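Local coordinates for protein exocyst complex component EXO70 (Saccharomyces cerevisiae, PDB 2B1E) that takes part in secretion as a subunit of the exocyst, the complex that tethers secretory vesicles to sites of exocytosis, and plays a role in assembling that complex, at residues F242-F247 / Q283-D288; E340-S345 / S369-D374; K350-Q355 / C375-A380. One frame throughout, in Å; residues are numbered along the deposited sequence.

Contact 1: F242-F247 / Q283-D288; sequences FGFFSF and QSLFRD
Leu285 rests its CD2 methyl against the rings of Phe244 and Phe247, where the chain enters helix 245-259. The methyl approaches the rim of the Phe244 ring almost in its plane, with CD2 of Leu285 3.6 Å from CD2 of Phe244, and the two side chains cross at about a right angle. Phe247 comes to the same methyl through CE2 and CZ, the nearer being CZ at 3.8 Å from Leu285 CD2. Leu285 points toward the turn from helix 268-299, its CG anti to the backbone N (chi1 -163°). CZ of Phe247 also lies 4.2 Å from CZ of Phe286, whose ring packs further on against Phe323. Beside the methyl, Ser246 folds its OG back onto Gly243 O at 2.8 Å, nearly along the C=O axis, and that oxygen also accepts from Ser246 N. An alanine in place of Ser246 would probably leave Gly243 O with the backbone N-H as its one remaining partner within the turn and open a small gap beside Leu285 CD2. No hydrogen bond joins the two segments: Ser246 and Gly243 O pair with each other within the turn, and apolar contact centred on one leucine methyl holds it to the neighbouring helix.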
# COMPACT_ATOMS: atom_id res chain seq x y z
N PHE A 242 12.80 -0.37 1.12
CA PHE A 242 12.83 0.29 2.42
C PHE A 242 11.57 0.03 3.23
O PHE A 242 11.63 -0.05 4.46
CB PHE A 242 13.01 1.80 2.24
CG PHE A 242 14.42 2.21 1.91
CD1 PHE A 242 15.46 1.93 2.78
CD2 PHE A 242 14.69 2.89 0.72
CE1 PHE A 242 16.77 2.31 2.48
CE2 PHE A 242 16.00 3.28 0.41
CZ PHE A 242 17.04 2.99 1.29
N GLY A 243 10.44 -0.12 2.55
CA GLY A 243 9.19 -0.37 3.25
C GLY A 243 7.96 -0.18 2.38
O GLY A 243 6.96 -0.87 2.55
N PHE A 244 8.03 0.78 1.46
CA PHE A 244 6.91 1.05 0.57
C PHE A 244 6.82 -0.05 -0.48
O PHE A 244 5.87 -0.10 -1.26
CB PHE A 244 7.09 2.41 -0.11
CG PHE A 244 6.93 3.57 0.82
CD1 PHE A 244 7.73 4.70 0.69
CD2 PHE A 244 5.98 3.54 1.84
CE1 PHE A 244 7.58 5.78 1.56
CE2 PHE A 244 5.82 4.61 2.71
CZ PHE A 244 6.62 5.73 2.57
N PHE A 245 7.82 -0.92 -0.50
CA PHE A 245 7.84 -2.02 -1.45
C PHE A 245 6.67 -2.95 -1.15
O PHE A 245 6.18 -3.66 -2.04
CB PHE A 245 9.15 -2.80 -1.36
CG PHE A 245 9.25 -3.95 -2.32
CD1 PHE A 245 9.09 -3.73 -3.69
CD2 PHE A 245 9.48 -5.24 -1.87
CE1 PHE A 245 9.16 -4.79 -4.59
CE2 PHE A 245 9.56 -6.30 -2.76
CZ PHE A 245 9.40 -6.07 -4.13
N SER A 246 6.23 -2.95 0.10
CA SER A 246 5.12 -3.78 0.53
C SER A 246 3.88 -3.51 -0.32
O SER A 246 3.09 -4.42 -0.58
CB SER A 246 4.81 -3.52 2.00
OG SER A 246 4.47 -2.17 2.21
N PHE A 247 3.71 -2.27 -0.76
CA PHE A 247 2.56 -1.92 -1.59
C PHE A 247 2.59 -2.71 -2.90
O PHE A 247 1.55 -3.12 -3.41
CB PHE A 247 2.53 -0.42 -1.89
CG PHE A 247 2.21 0.44 -0.70
CD1 PHE A 247 1.16 0.12 0.15
CD2 PHE A 247 2.94 1.61 -0.46
CE1 PHE A 247 0.84 0.94 1.23
CE2 PHE A 247 2.62 2.44 0.61
CZ PHE A 247 1.57 2.10 1.46
N GLN A 283 0.03 -2.33 7.22
CA GLN A 283 -0.75 -1.67 8.26
C GLN A 283 0.17 -1.01 9.28
O GLN A 283 -0.11 0.07 9.78
CB GLN A 283 -1.67 -2.66 8.98
CG GLN A 283 -2.48 -2.02 10.11
CD GLN A 283 -3.30 -3.01 10.91
OE1 GLN A 283 -4.22 -3.65 10.39
NE2 GLN A 283 -2.98 -3.15 12.19
N SER A 284 1.28 -1.68 9.59
CA SER A 284 2.24 -1.15 10.54
C SER A 284 2.97 0.04 9.93
O SER A 284 3.50 0.89 10.64
CB SER A 284 3.25 -2.22 10.94
OG SER A 284 2.61 -3.32 11.55
N LEU A 285 2.98 0.09 8.61
CA LEU A 285 3.65 1.17 7.90
C LEU A 285 3.03 2.52 8.31
O LEU A 285 3.74 3.51 8.48
CB LEU A 285 3.51 0.96 6.39
CG LEU A 285 4.46 1.75 5.50
CD1 LEU A 285 5.90 1.48 5.91
CD2 LEU A 285 4.23 1.37 4.04
N PHE A 286 1.72 2.53 8.49
CA PHE A 286 1.00 3.74 8.89
C PHE A 286 1.18 4.04 10.37
O PHE A 286 1.53 5.16 10.75
CB PHE A 286 -0.49 3.59 8.55
CG PHE A 286 -0.77 3.56 7.08
CD1 PHE A 286 -1.03 4.73 6.38
CD2 PHE A 286 -0.72 2.36 6.37
CE1 PHE A 286 -1.23 4.71 5.00
CE2 PHE A 286 -0.92 2.33 5.00
CZ PHE A 286 -1.18 3.51 4.31
N ARG A 287 0.93 3.04 11.21
CA ARG A 287 1.08 3.21 12.64
C ARG A 287 2.49 3.71 12.94
O ARG A 287 2.69 4.57 13.80
CB ARG A 287 0.84 1.88 13.36
CG ARG A 287 0.83 1.97 14.87
CD ARG A 287 0.68 0.58 15.48
NE ARG A 287 0.44 0.62 16.92
CZ ARG A 287 1.32 1.05 17.83
NH1 ARG A 287 2.51 1.49 17.46
NH2 ARG A 287 1.00 1.03 19.12
N ASP A 288 3.46 3.17 12.21
CA ASP A 288 4.86 3.54 12.38
C ASP A 288 5.14 5.00 12.06
O ASP A 288 5.94 5.65 12.75
CB ASP A 288 5.76 2.66 11.52
CG ASP A 288 7.23 3.01 11.65
OD1 ASP A 288 7.75 2.96 12.78
OD2 ASP A 288 7.85 3.35 10.62

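Contact 2: E340-S345 / S369-D374; sequences ENWLPS and SCFISD
Trp342 lays one face of its indole against Phe371 and turns the ring edge carrying NE1 to Asp374. The phenyl ring stands steeply on the indole in an edge-to-face (T-shaped) pair, planes at 74° and centroids 5.3 Å apart for the five-membered ring. CD1 of Phe371 is the atom that leads, 3.8 Å from CD2 of Trp342. Next to it, Phe371 CB makes a CH-pi contact over the six-membered ring, 3.9 Å from its centroid, so both rings of the indole are engaged on that face. At the edge, Trp342 NE1 donates to Asp374 OD2 at 2.9 Å, with an N-H...O angle of 156°. The acceptor lies in the indole plane and uses its anti lone pair, while the carboxylate is turned 63° from the ring. Trp342 points toward the helix, its CG set between the backbone N and the carbonyl carbon. Leu343 adds CD2, 3.7 Å from Asp374 OD2. The buried carboxylate also forms salt bridges with Arg339 through OD2 and Arg444 through OD1, which would probably favour its ionised form. Phe371 continues the aromatic packing to Phe286, and Trp342 touches Ile290 of helix 268-299. The arrangement is an inter-helix loop anchored on helix 364-391 by a tryptophan, within the all-helical C-terminal region of an Exo70 protein.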
# COMPACT_ATOMS: atom_id res chain seq x y z
N GLU A 340 -8.03 4.23 14.62
CA GLU A 340 -7.47 3.80 15.90
C GLU A 340 -6.34 2.79 15.71
O GLU A 340 -5.70 2.39 16.67
CB GLU A 340 -8.57 3.22 16.78
CG GLU A 340 -9.68 4.21 17.07
CD GLU A 340 -10.74 3.66 18.00
OE1 GLU A 340 -11.31 2.60 17.68
OE2 GLU A 340 -11.01 4.29 19.05
N ASN A 341 -6.11 2.38 14.47
CA ASN A 341 -5.05 1.43 14.16
C ASN A 341 -3.70 2.13 14.03
O ASN A 341 -2.65 1.49 14.12
CB ASN A 341 -5.35 0.67 12.87
CG ASN A 341 -6.38 -0.44 13.06
OD1 ASN A 341 -6.72 -1.16 12.12
ND2 ASN A 341 -6.87 -0.59 14.29
N TRP A 342 -3.72 3.44 13.81
CA TRP A 342 -2.49 4.20 13.67
C TRP A 342 -2.30 5.26 14.77
O TRP A 342 -1.20 5.80 14.92
CB TRP A 342 -2.41 4.86 12.29
CG TRP A 342 -3.44 5.93 12.01
CD1 TRP A 342 -3.58 7.11 12.67
CD2 TRP A 342 -4.44 5.92 10.98
NE1 TRP A 342 -4.60 7.85 12.10
CE2 TRP A 342 -5.14 7.14 11.06
CE3 TRP A 342 -4.80 5.00 9.98
CZ2 TRP A 342 -6.19 7.46 10.19
CZ3 TRP A 342 -5.84 5.32 9.11
CH2 TRP A 342 -6.52 6.55 9.22
N LEU A 343 -3.35 5.55 15.52
CA LEU A 343 -3.25 6.53 16.60
C LEU A 343 -2.78 5.87 17.89
O LEU A 343 -3.01 4.68 18.11
CB LEU A 343 -4.61 7.20 16.86
CG LEU A 343 -5.19 8.14 15.80
CD1 LEU A 343 -6.51 8.69 16.31
CD2 LEU A 343 -4.22 9.28 15.53
N PRO A 344 -2.12 6.65 18.76
CA PRO A 344 -1.63 6.11 20.04
C PRO A 344 -2.77 5.60 20.91
O PRO A 344 -3.89 6.12 20.84
CB PRO A 344 -0.89 7.30 20.65
CG PRO A 344 -1.66 8.47 20.11
CD PRO A 344 -1.85 8.09 18.67
N SER A 345 -2.48 4.60 21.73
CA SER A 345 -3.47 3.98 22.61
C SER A 345 -4.58 4.91 23.10
O SER A 345 -5.71 4.83 22.61
CB SER A 345 -2.77 3.36 23.82
OG SER A 345 -1.87 2.33 23.42
N SER A 369 -7.15 10.51 3.86
CA SER A 369 -7.03 11.94 4.11
C SER A 369 -6.89 12.15 5.60
O SER A 369 -6.08 12.97 6.05
CB SER A 369 -8.25 12.71 3.60
OG SER A 369 -8.15 14.08 3.96
N CYS A 370 -7.69 11.42 6.37
CA CYS A 370 -7.66 11.53 7.82
C CYS A 370 -6.26 11.20 8.33
O CYS A 370 -5.72 11.90 9.18
CB CYS A 370 -8.69 10.58 8.45
SG CYS A 370 -8.98 10.86 10.22
N PHE A 371 -5.67 10.14 7.79
CA PHE A 371 -4.33 9.73 8.18
C PHE A 371 -3.31 10.85 7.98
O PHE A 371 -2.49 11.11 8.85
CB PHE A 371 -3.87 8.51 7.36
CG PHE A 371 -2.42 8.18 7.54
CD1 PHE A 371 -1.95 7.68 8.75
CD2 PHE A 371 -1.51 8.41 6.52
CE1 PHE A 371 -0.60 7.42 8.95
CE2 PHE A 371 -0.15 8.16 6.70
CZ PHE A 371 0.31 7.67 7.92
N ILE A 372 -3.35 11.49 6.81
CA ILE A 372 -2.41 12.56 6.54
C ILE A 372 -2.64 13.71 7.51
O ILE A 372 -1.69 14.25 8.08
CB ILE A 372 -2.55 13.08 5.09
CG1 ILE A 372 -2.52 11.90 4.11
CG2 ILE A 372 -1.45 14.07 4.78
CD1 ILE A 372 -1.35 10.96 4.31
N SER A 373 -3.91 14.06 7.70
CA SER A 373 -4.29 15.14 8.61
C SER A 373 -3.89 14.78 10.04
O SER A 373 -3.44 15.64 10.80
CB SER A 373 -5.80 15.40 8.53
OG SER A 373 -6.16 16.03 7.30
N ASP A 374 -4.04 13.51 10.40
CA ASP A 374 -3.67 13.06 11.74
C ASP A 374 -2.16 13.20 11.93
O ASP A 374 -1.70 13.56 13.01
CB ASP A 374 -4.09 11.60 11.96
CG ASP A 374 -5.57 11.47 12.30
OD1 ASP A 374 -6.25 12.50 12.43
OD2 ASP A 374 -6.04 10.32 12.43

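Contact 3: K350-Q355 / C375-A380; sequences KEYTLQ and CIDTLA
Asp377 brings its carboxylate from helix 364-391 up to the backbone of Tyr352 and Thr353, and this is the close-fitting part of the contact. Thr353 N donates to Asp377 OD2 at 2.7 Å with an angle of 161° at the hydrogen, arriving from above the carboxylate plane, 41° out of it. The hydroxyl of the same threonine stands near both oxygens, with OG1 2.9 Å from OD2 and 3.0 Å from OD1 of Asp377. OG1 can take part because it lies between the backbone N and the carbonyl carbon (chi1 49°), on the same side as the N-H. Tyr352 adds its CA, 3.3 Å from Asp377 OD2. Arg444 reaches this cluster as well, through a salt bridge to Asp377 OD2 and a hydrogen bond to Thr353 OG1. The buried carboxylate thus has the Arg444 charge, the Thr353 N-H and the Thr353 hydroxyl around it, which would probably stabilise its negative form.

The other side is looser. Tyr352 and Thr378 run alongside one another in the same direction, but their nearest atoms, Tyr352 CE2 and Thr378 OG1, are 4.1 Å apart. A water bridges their polar ends: it lies 2.7 Å from Tyr352 OH and donates at 2.7 Å to Thr378 OG1, which is also bonded to Asp374 O, one turn back in its helix.

The loop is held on helix 364-391, with Arg339 in a cation-pi pair with the Tyr352 ring and Glu351 in a salt bridge with Arg385, and it reaches helix 440-473 through Arg444 and Arg447, while Cys375 and Leu379 of helix 364-391 pack against helices 268-299 and 311-323.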
# COMPACT_ATOMS: atom_id res chain seq x y z
N LYS A 350 -8.94 16.63 21.89
CA LYS A 350 -8.57 18.03 21.79
C LYS A 350 -7.29 18.25 21.01
O LYS A 350 -7.07 19.34 20.49
CB LYS A 350 -8.44 18.67 23.18
CG LYS A 350 -7.08 18.50 23.85
CD LYS A 350 -6.88 19.58 24.91
CE LYS A 350 -5.48 19.54 25.52
NZ LYS A 350 -5.21 20.71 26.41
N GLU A 351 -6.46 17.22 20.93
CA GLU A 351 -5.19 17.29 20.21
C GLU A 351 -5.28 17.05 18.70
O GLU A 351 -4.26 16.99 18.02
CB GLU A 351 -4.19 16.30 20.81
CG GLU A 351 -3.51 16.80 22.07
CD GLU A 351 -2.48 15.83 22.60
OE1 GLU A 351 -1.72 15.24 21.80
OE2 GLU A 351 -2.42 15.65 23.84
N TYR A 352 -6.50 16.91 18.19
CA TYR A 352 -6.67 16.69 16.76
C TYR A 352 -7.68 17.68 16.21
O TYR A 352 -8.47 18.25 16.96
CB TYR A 352 -7.14 15.26 16.47
CG TYR A 352 -6.16 14.21 16.95
CD1 TYR A 352 -6.17 13.78 18.27
CD2 TYR A 352 -5.19 13.68 16.09
CE1 TYR A 352 -5.24 12.86 18.74
CE2 TYR A 352 -4.26 12.76 16.54
CZ TYR A 352 -4.29 12.35 17.87
OH TYR A 352 -3.37 11.44 18.33
N THR A 353 -7.64 17.91 14.90
CA THR A 353 -8.56 18.86 14.30
C THR A 353 -9.74 18.19 13.62
O THR A 353 -10.46 18.82 12.84
CB THR A 353 -7.82 19.76 13.29
OG1 THR A 353 -7.03 18.96 12.41
CG2 THR A 353 -6.92 20.74 14.03
N LEU A 354 -9.94 16.90 13.91
CA LEU A 354 -11.07 16.16 13.33
C LEU A 354 -12.36 16.63 13.98
O LEU A 354 -12.50 16.56 15.20
CB LEU A 354 -10.91 14.66 13.58
CG LEU A 354 -12.14 13.84 13.19
CD1 LEU A 354 -12.33 13.92 11.68
CD2 LEU A 354 -11.97 12.40 13.64
N GLN A 355 -13.31 17.10 13.18
CA GLN A 355 -14.60 17.56 13.70
C GLN A 355 -15.76 16.73 13.16
O GLN A 355 -15.79 16.37 11.98
CB GLN A 355 -14.83 19.04 13.36
CG GLN A 355 -13.72 19.96 13.82
CD GLN A 355 -14.16 21.41 13.92
OE1 GLN A 355 -14.69 21.98 12.96
NE2 GLN A 355 -13.93 22.02 15.08
N CYS A 375 -1.41 12.91 10.88
CA CYS A 375 0.05 13.01 10.92
C CYS A 375 0.50 14.45 11.16
O CYS A 375 1.39 14.71 11.96
CB CYS A 375 0.66 12.50 9.61
SG CYS A 375 0.78 10.68 9.47
N ILE A 376 -0.12 15.39 10.44
CA ILE A 376 0.23 16.80 10.59
C ILE A 376 -0.20 17.30 11.96
O ILE A 376 0.50 18.11 12.57
CB ILE A 376 -0.40 17.64 9.46
CG1 ILE A 376 0.18 17.18 8.12
CG2 ILE A 376 -0.10 19.12 9.66
CD1 ILE A 376 -0.56 17.72 6.91
N ASP A 377 -1.34 16.82 12.46
CA ASP A 377 -1.79 17.21 13.80
C ASP A 377 -0.78 16.73 14.84
O ASP A 377 -0.44 17.45 15.78
CB ASP A 377 -3.14 16.57 14.13
CG ASP A 377 -4.33 17.35 13.59
OD1 ASP A 377 -4.15 18.48 13.09
OD2 ASP A 377 -5.46 16.82 13.69
N THR A 378 -0.33 15.49 14.67
CA THR A 378 0.62 14.89 15.60
C THR A 378 1.94 15.66 15.61
O THR A 378 2.54 15.86 16.66
CB THR A 378 0.87 13.41 15.24
OG1 THR A 378 -0.38 12.72 15.22
CG2 THR A 378 1.80 12.75 16.27
N LEU A 379 2.39 16.08 14.43
CA LEU A 379 3.62 16.85 14.33
C LEU A 379 3.51 18.18 15.08
O LEU A 379 4.36 18.54 15.89
CB LEU A 379 3.96 17.12 12.86
CG LEU A 379 5.13 18.08 12.62
CD1 LEU A 379 6.44 17.46 13.14
CD2 LEU A 379 5.22 18.37 11.14
N ALA A 380 2.44 18.92 14.79
CA ALA A 380 2.23 20.22 15.42
C ALA A 380 2.12 20.14 16.94
O ALA A 380 2.84 20.85 17.65
CB ALA A 380 0.97 20.89 14.84
O HOH W 1 -0.82 11.11 17.37

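From the N terminus, contact 1 comes first: 242-247 and 283-288 close a largely helical loop, joining the start of helix 245-259 to helix 268-299. That loop is complete before contact 2 begins. Contacts 2 and 3 each close a loop running from the connection into helix 364-391, and the two loops overlap: the segments alternate as 340-345, 350-355, 369-374 and 375-380, so the contacts cross. They touch where Leu343 CD2 lies 3.6 Å from Tyr352 CE2. Contact 1 reaches contact 2 through Phe286 CD1, 3.6 Å from Phe371 CE2, but does not touch contact 3. Together they tie helices 245-259, 268-299 and 364-391 and the loop preceding the last.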